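Local coordinates for protein putative HAD-hydrolase YfnB (Bacillus subtilis, PDB 3ED5) that is a putative hydrolase of the haloacid dehalogenase-like superfamily that may act as a 5'-nucleotidase, at residues E68-E80 with A85-F97. Sequence-based numbering, arbitrary orientation.
Sequences EVVNTRFSALLKE and ADGALLEQKYRRF. With FMT (formic acid), chain B; FMT (formic acid), chain F.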
loop_
_atom_site.group_PDB
_atom_site.type_symbol
_atom_site.label_atom_id
_atom_site.label_comp_id
_atom_site.label_asym_id
_atom_site.label_seq_id
_atom_site.Cartn_x
_atom_site.Cartn_y
_atom_site.Cartn_z
ATOM N N GLU A 68 -12.647 11.248 -4.280
ATOM C CA GLU A 68 -13.102 11.260 -5.682
ATOM C C GLU A 68 -12.675 9.973 -6.376
ATOM O O GLU A 68 -13.446 9.389 -7.129
ATOM C CB GLU A 68 -12.583 12.468 -6.474
ATOM C CG GLU A 68 -12.907 12.340 -7.988
ATOM C CD GLU A 68 -12.664 13.597 -8.784
ATOM O OE1 GLU A 68 -12.143 14.570 -8.206
ATOM O OE2 GLU A 68 -13.007 13.616 -9.997
ATOM N N VAL A 69 -11.445 9.524 -6.106
ATOM C CA VAL A 69 -10.929 8.251 -6.666
ATOM C C VAL A 69 -11.897 7.117 -6.321
ATOM O O VAL A 69 -12.402 6.407 -7.227
ATOM C CB VAL A 69 -9.503 7.894 -6.105
ATOM C CG1 VAL A 69 -9.097 6.429 -6.483
ATOM C CG2 VAL A 69 -8.461 8.894 -6.616
ATOM N N VAL A 70 -12.179 6.940 -5.033
ATOM C CA VAL A 70 -12.872 5.717 -4.624
ATOM C C VAL A 70 -14.359 5.792 -4.950
ATOM O O VAL A 70 -14.954 4.749 -5.227
ATOM C CB VAL A 70 -12.660 5.299 -3.159
ATOM C CG1 VAL A 70 -11.138 5.025 -2.907
ATOM C CG2 VAL A 70 -13.261 6.330 -2.184
ATOM N N ASN A 71 -14.917 7.008 -4.931
ATOM C CA ASN A 71 -16.362 7.212 -5.205
ATOM C C ASN A 71 -16.703 7.340 -6.673
ATOM O O ASN A 71 -17.898 7.413 -7.036
ATOM C CB ASN A 71 -16.927 8.360 -4.373
ATOM C CG ASN A 71 -16.931 8.024 -2.908
ATOM O OD1 ASN A 71 -17.215 6.889 -2.541
ATOM N ND2 ASN A 71 -16.615 8.996 -2.059
ATOM N N THR A 72 -15.686 7.387 -7.527
ATOM C CA THR A 72 -16.008 7.378 -8.960
ATOM C C THR A 72 -15.569 6.143 -9.734
ATOM O O THR A 72 -16.074 5.915 -10.845
ATOM C CB THR A 72 -15.528 8.644 -9.697
ATOM O OG1 THR A 72 -14.118 8.760 -9.572
ATOM C CG2 THR A 72 -16.171 9.909 -9.112
ATOM N N ARG A 73 -14.644 5.352 -9.202
ATOM C CA ARG A 73 -14.065 4.254 -9.992
ATOM C C ARG A 73 -15.154 3.270 -10.458
ATOM O O ARG A 73 -15.156 2.853 -11.631
ATOM C CB ARG A 73 -12.946 3.524 -9.232
ATOM C CG ARG A 73 -13.400 2.944 -7.881
ATOM C CD ARG A 73 -12.143 2.579 -7.035
ATOM N NE ARG A 73 -12.474 2.194 -5.670
ATOM C CZ ARG A 73 -11.551 1.789 -4.792
ATOM N NH1 ARG A 73 -10.279 1.654 -5.197
ATOM N NH2 ARG A 73 -11.903 1.459 -3.559
ATOM N N PHE A 74 -16.088 2.920 -9.577
ATOM C CA PHE A 74 -17.118 1.918 -9.993
ATOM C C PHE A 74 -18.186 2.487 -10.898
ATOM O O PHE A 74 -18.733 1.767 -11.736
ATOM C CB PHE A 74 -17.757 1.213 -8.790
ATOM C CG PHE A 74 -16.774 0.404 -8.023
ATOM C CD1 PHE A 74 -16.230 -0.749 -8.577
ATOM C CD2 PHE A 74 -16.328 0.829 -6.764
ATOM C CE1 PHE A 74 -15.237 -1.485 -7.846
ATOM C CE2 PHE A 74 -15.370 0.110 -6.058
ATOM C CZ PHE A 74 -14.821 -1.028 -6.601
ATOM N N SER A 75 -18.497 3.768 -10.751
ATOM C CA SER A 75 -19.410 4.388 -11.705
ATOM C C SER A 75 -18.727 4.597 -13.060
ATOM O O SER A 75 -19.372 4.373 -14.095
ATOM C CB SER A 75 -20.037 5.678 -11.179
ATOM O OG SER A 75 -19.068 6.439 -10.496
ATOM N N ALA A 76 -17.444 4.981 -13.062
ATOM C CA ALA A 76 -16.698 5.088 -14.350
ATOM C C ALA A 76 -16.690 3.750 -15.088
ATOM O O ALA A 76 -16.917 3.698 -16.306
ATOM C CB ALA A 76 -15.263 5.561 -14.113
ATOM N N LEU A 77 -16.453 2.665 -14.353
ATOM C CA LEU A 77 -16.448 1.335 -14.978
ATOM C C LEU A 77 -17.844 0.941 -15.454
ATOM O O LEU A 77 -18.055 0.655 -16.659
ATOM C CB LEU A 77 -15.934 0.299 -13.973
ATOM C CG LEU A 77 -15.914 -1.148 -14.470
ATOM C CD1 LEU A 77 -14.834 -1.328 -15.545
ATOM C CD2 LEU A 77 -15.708 -2.086 -13.258
ATOM N N LEU A 78 -18.821 0.928 -14.543
ATOM C CA LEU A 78 -20.148 0.410 -14.938
ATOM C C LEU A 78 -20.872 1.279 -15.949
ATOM O O LEU A 78 -21.588 0.753 -16.814
ATOM C CB LEU A 78 -21.035 0.118 -13.713
ATOM C CG LEU A 78 -20.477 -0.970 -12.785
ATOM C CD1 LEU A 78 -21.301 -1.082 -11.521
ATOM C CD2 LEU A 78 -20.385 -2.305 -13.485
ATOM N N LYS A 79 -20.685 2.595 -15.892
ATOM C CA LYS A 79 -21.341 3.498 -16.871
ATOM C C LYS A 79 -20.995 3.199 -18.352
ATOM O O LYS A 79 -21.883 3.219 -19.233
ATOM C CB LYS A 79 -21.022 4.964 -16.538
ATOM C CG LYS A 79 -21.823 5.994 -17.326
ATOM C CD LYS A 79 -21.170 7.374 -17.255
ATOM C CE LYS A 79 -21.070 7.911 -15.852
ATOM N NZ LYS A 79 -20.081 9.044 -15.862
ATOM N N GLU A 80 -19.739 2.818 -18.610
ATOM C CA GLU A 80 -19.297 2.587 -19.980
ATOM C C GLU A 80 -19.757 1.216 -20.492
ATOM O O GLU A 80 -19.784 0.973 -21.700
ATOM C CB GLU A 80 -17.773 2.776 -20.093
ATOM C CG GLU A 80 -16.962 1.655 -19.529
ATOM C CD GLU A 80 -15.444 1.843 -19.800
ATOM O OE1 GLU A 80 -14.638 1.103 -19.203
ATOM O OE2 GLU A 80 -15.092 2.694 -20.633
ATOM N N ALA A 85 -25.140 3.700 -12.342
ATOM C CA ALA A 85 -24.576 3.245 -11.088
ATOM C C ALA A 85 -24.244 4.410 -10.175
ATOM O O ALA A 85 -23.737 5.448 -10.612
ATOM C CB ALA A 85 -23.307 2.485 -11.388
ATOM N N ASP A 86 -24.545 4.229 -8.903
ATOM C CA ASP A 86 -24.216 5.205 -7.890
ATOM C C ASP A 86 -22.812 4.861 -7.374
ATOM O O ASP A 86 -22.654 3.911 -6.604
ATOM C CB ASP A 86 -25.246 5.101 -6.764
ATOM C CG ASP A 86 -25.022 6.099 -5.683
ATOM O OD1 ASP A 86 -23.860 6.457 -5.430
ATOM O OD2 ASP A 86 -26.014 6.546 -5.071
ATOM N N GLY A 87 -21.808 5.647 -7.786
ATOM C CA GLY A 87 -20.406 5.306 -7.510
ATOM C C GLY A 87 -20.112 5.267 -6.024
ATOM O O GLY A 87 -19.326 4.416 -5.555
ATOM N N ALA A 88 -20.736 6.163 -5.266
ATOM C CA ALA A 88 -20.520 6.177 -3.787
ATOM C C ALA A 88 -21.141 4.969 -3.065
ATOM O O ALA A 88 -20.537 4.386 -2.129
ATOM C CB ALA A 88 -21.004 7.491 -3.167
ATOM N N LEU A 89 -22.339 4.584 -3.499
ATOM C CA LEU A 89 -23.005 3.407 -2.961
ATOM C C LEU A 89 -22.217 2.119 -3.302
ATOM O O LEU A 89 -22.049 1.235 -2.428
ATOM C CB LEU A 89 -24.481 3.346 -3.432
ATOM C CG LEU A 89 -25.288 2.071 -3.122
ATOM C CD1 LEU A 89 -25.575 1.896 -1.634
ATOM C CD2 LEU A 89 -26.602 2.072 -3.899
ATOM N N LEU A 90 -21.699 2.031 -4.535
ATOM C CA LEU A 90 -20.970 0.839 -4.951
ATOM C C LEU A 90 -19.673 0.735 -4.152
ATOM O O LEU A 90 -19.276 -0.348 -3.697
ATOM C CB LEU A 90 -20.695 0.847 -6.463
ATOM C CG LEU A 90 -21.887 0.546 -7.376
ATOM C CD1 LEU A 90 -21.521 1.062 -8.763
ATOM C CD2 LEU A 90 -22.204 -0.949 -7.400
ATOM N N GLU A 91 -19.050 1.893 -3.941
ATOM C CA GLU A 91 -17.801 1.938 -3.171
ATOM C C GLU A 91 -18.041 1.530 -1.713
ATOM O O GLU A 91 -17.250 0.773 -1.142
ATOM C CB GLU A 91 -17.188 3.320 -3.267
ATOM C CG GLU A 91 -16.122 3.672 -2.152
ATOM C CD GLU A 91 -14.879 2.755 -2.168
ATOM O OE1 GLU A 91 -14.572 2.051 -3.161
ATOM O OE2 GLU A 91 -14.132 2.797 -1.147
ATOM N N GLN A 92 -19.136 1.998 -1.123
ATOM C CA GLN A 92 -19.451 1.620 0.236
ATOM C C GLN A 92 -19.595 0.089 0.357
ATOM O O GLN A 92 -19.105 -0.520 1.325
ATOM C CB GLN A 92 -20.709 2.369 0.646
ATOM C CG GLN A 92 -21.361 1.988 1.934
ATOM C CD GLN A 92 -22.688 2.757 2.072
ATOM O OE1 GLN A 92 -22.695 3.945 2.401
ATOM N NE2 GLN A 92 -23.808 2.087 1.775
ATOM N N LYS A 93 -20.237 -0.544 -0.637
ATOM C CA LYS A 93 -20.392 -2.016 -0.611
ATOM C C LYS A 93 -19.053 -2.738 -0.799
ATOM O O LYS A 93 -18.718 -3.684 -0.081
ATOM C CB LYS A 93 -21.406 -2.483 -1.684
ATOM C CG LYS A 93 -22.827 -2.070 -1.379
ATOM C CD LYS A 93 -23.720 -2.311 -2.600
ATOM C CE LYS A 93 -25.173 -2.008 -2.306
ATOM N NZ LYS A 93 -26.004 -3.244 -2.275
ATOM N N TYR A 94 -18.284 -2.276 -1.775
ATOM C CA TYR A 94 -16.970 -2.797 -2.052
ATOM C C TYR A 94 -16.081 -2.686 -0.814
ATOM O O TYR A 94 -15.348 -3.642 -0.445
ATOM C CB TYR A 94 -16.339 -1.937 -3.139
ATOM C CG TYR A 94 -14.949 -2.366 -3.494
ATOM C CD1 TYR A 94 -14.746 -3.572 -4.132
ATOM C CD2 TYR A 94 -13.833 -1.564 -3.199
ATOM C CE1 TYR A 94 -13.496 -3.990 -4.516
ATOM C CE2 TYR A 94 -12.528 -1.983 -3.605
ATOM C CZ TYR A 94 -12.399 -3.221 -4.253
ATOM O OH TYR A 94 -11.212 -3.751 -4.693
ATOM N N ARG A 95 -16.165 -1.525 -0.188
ATOM C CA ARG A 95 -15.298 -1.194 0.970
ATOM C C ARG A 95 -15.485 -2.211 2.115
ATOM O O ARG A 95 -14.511 -2.638 2.775
ATOM C CB ARG A 95 -15.647 0.238 1.461
ATOM C CG ARG A 95 -14.915 0.708 2.736
ATOM C CD ARG A 95 -13.428 0.832 2.518
ATOM N NE ARG A 95 -13.029 1.538 1.268
ATOM C CZ ARG A 95 -11.779 1.616 0.826
ATOM N NH1 ARG A 95 -10.780 1.097 1.549
ATOM N NH2 ARG A 95 -11.494 2.241 -0.319
ATOM N N ARG A 96 -16.738 -2.552 2.391
ATOM C CA ARG A 96 -17.045 -3.519 3.434
ATOM C C ARG A 96 -16.387 -4.875 3.142
ATOM O O ARG A 96 -15.767 -5.474 4.039
ATOM C CB ARG A 96 -18.546 -3.644 3.657
ATOM C CG ARG A 96 -18.873 -4.399 4.922
ATOM C CD ARG A 96 -18.940 -5.891 4.679
ATOM N NE ARG A 96 -20.195 -6.244 4.022
ATOM C CZ ARG A 96 -20.671 -7.480 3.927
ATOM N NH1 ARG A 96 -19.983 -8.509 4.434
ATOM N NH2 ARG A 96 -21.835 -7.681 3.317
ATOM N N PHE A 97 -16.499 -5.339 1.894
ATOM C CA PHE A 97 -15.867 -6.606 1.501
ATOM C C PHE A 97 -14.345 -6.535 1.505
ATOM O O PHE A 97 -13.686 -7.480 1.932
ATOM C CB PHE A 97 -16.303 -7.040 0.112
ATOM C CG PHE A 97 -17.781 -7.320 -0.009
ATOM C CD1 PHE A 97 -18.433 -8.138 0.921
ATOM C CD2 PHE A 97 -18.503 -6.781 -1.073
ATOM C CE1 PHE A 97 -19.818 -8.427 0.796
ATOM C CE2 PHE A 97 -19.888 -7.065 -1.212
ATOM C CZ PHE A 97 -20.541 -7.880 -0.273
HETATM C C FMT B . -8.461 0.804 -1.935
HETATM O O1 FMT B . -9.066 0.322 -2.877
HETATM O O2 FMT B . -8.898 1.716 -1.255
HETATM C C FMT F . -16.283 12.343 -3.998
HETATM O O1 FMT F . -16.813 11.840 -3.010
HETATM O O2 FMT F . -15.512 13.304 -3.948
HETATM O O HOH W 1 -16.977 4.215 -7.106
HETATM O O HOH W 2 -18.854 5.568 -0.650
#
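Glu91 OE1 takes two N-H groups from Arg73 across the crossing of helices 68-80 and 87-97, in the helical cap away from the predicted nucleophile, Asp13: a fairly straight bond from NH2 (2.8 Å), which meets it on the syn side, and a weak one from NE. Its other oxygen, OE2, is gripped side-on by Arg95, whose NE and NH2 both donate to it, OE2 lying nearly in the guanidinium plane. With CG anti to the backbone N (chi1 161°) and a bend at chi2, the Glu91 chain drops as a knob among Val70, Asn71, Arg73 and Phe74, its CD 3.5 Å from Val70 CB. Replacing it with a glutamine would probably leave Arg73 NH2 and Arg95 NH2, only 3.4 Å apart, without the carboxylate charge that offsets their own. A formic acid molecule, probably from the crystallisation liquor and perhaps bound as formate, bridges the same arginines, its O1 2.9 Å from Arg73 NH1 and its O2 2.8 Å from Arg95 NH2. Beside the salt bridges, Phe74 CZ points over the centre of the Tyr94 ring, 3.4 Å from Tyr94 CG. At the start of helix 87-97 Gly87 lets the backbones close in, its CA 3.3 Å from Asn71 O, and where helix 68-80 kinks a water joins Phe74 N, Val70 O and Gly87 O. Arg73 thus joins the helices while Arg95 fixes the carboxylate from its own helix, and their paired positive charges would probably favour an ionised Glu91.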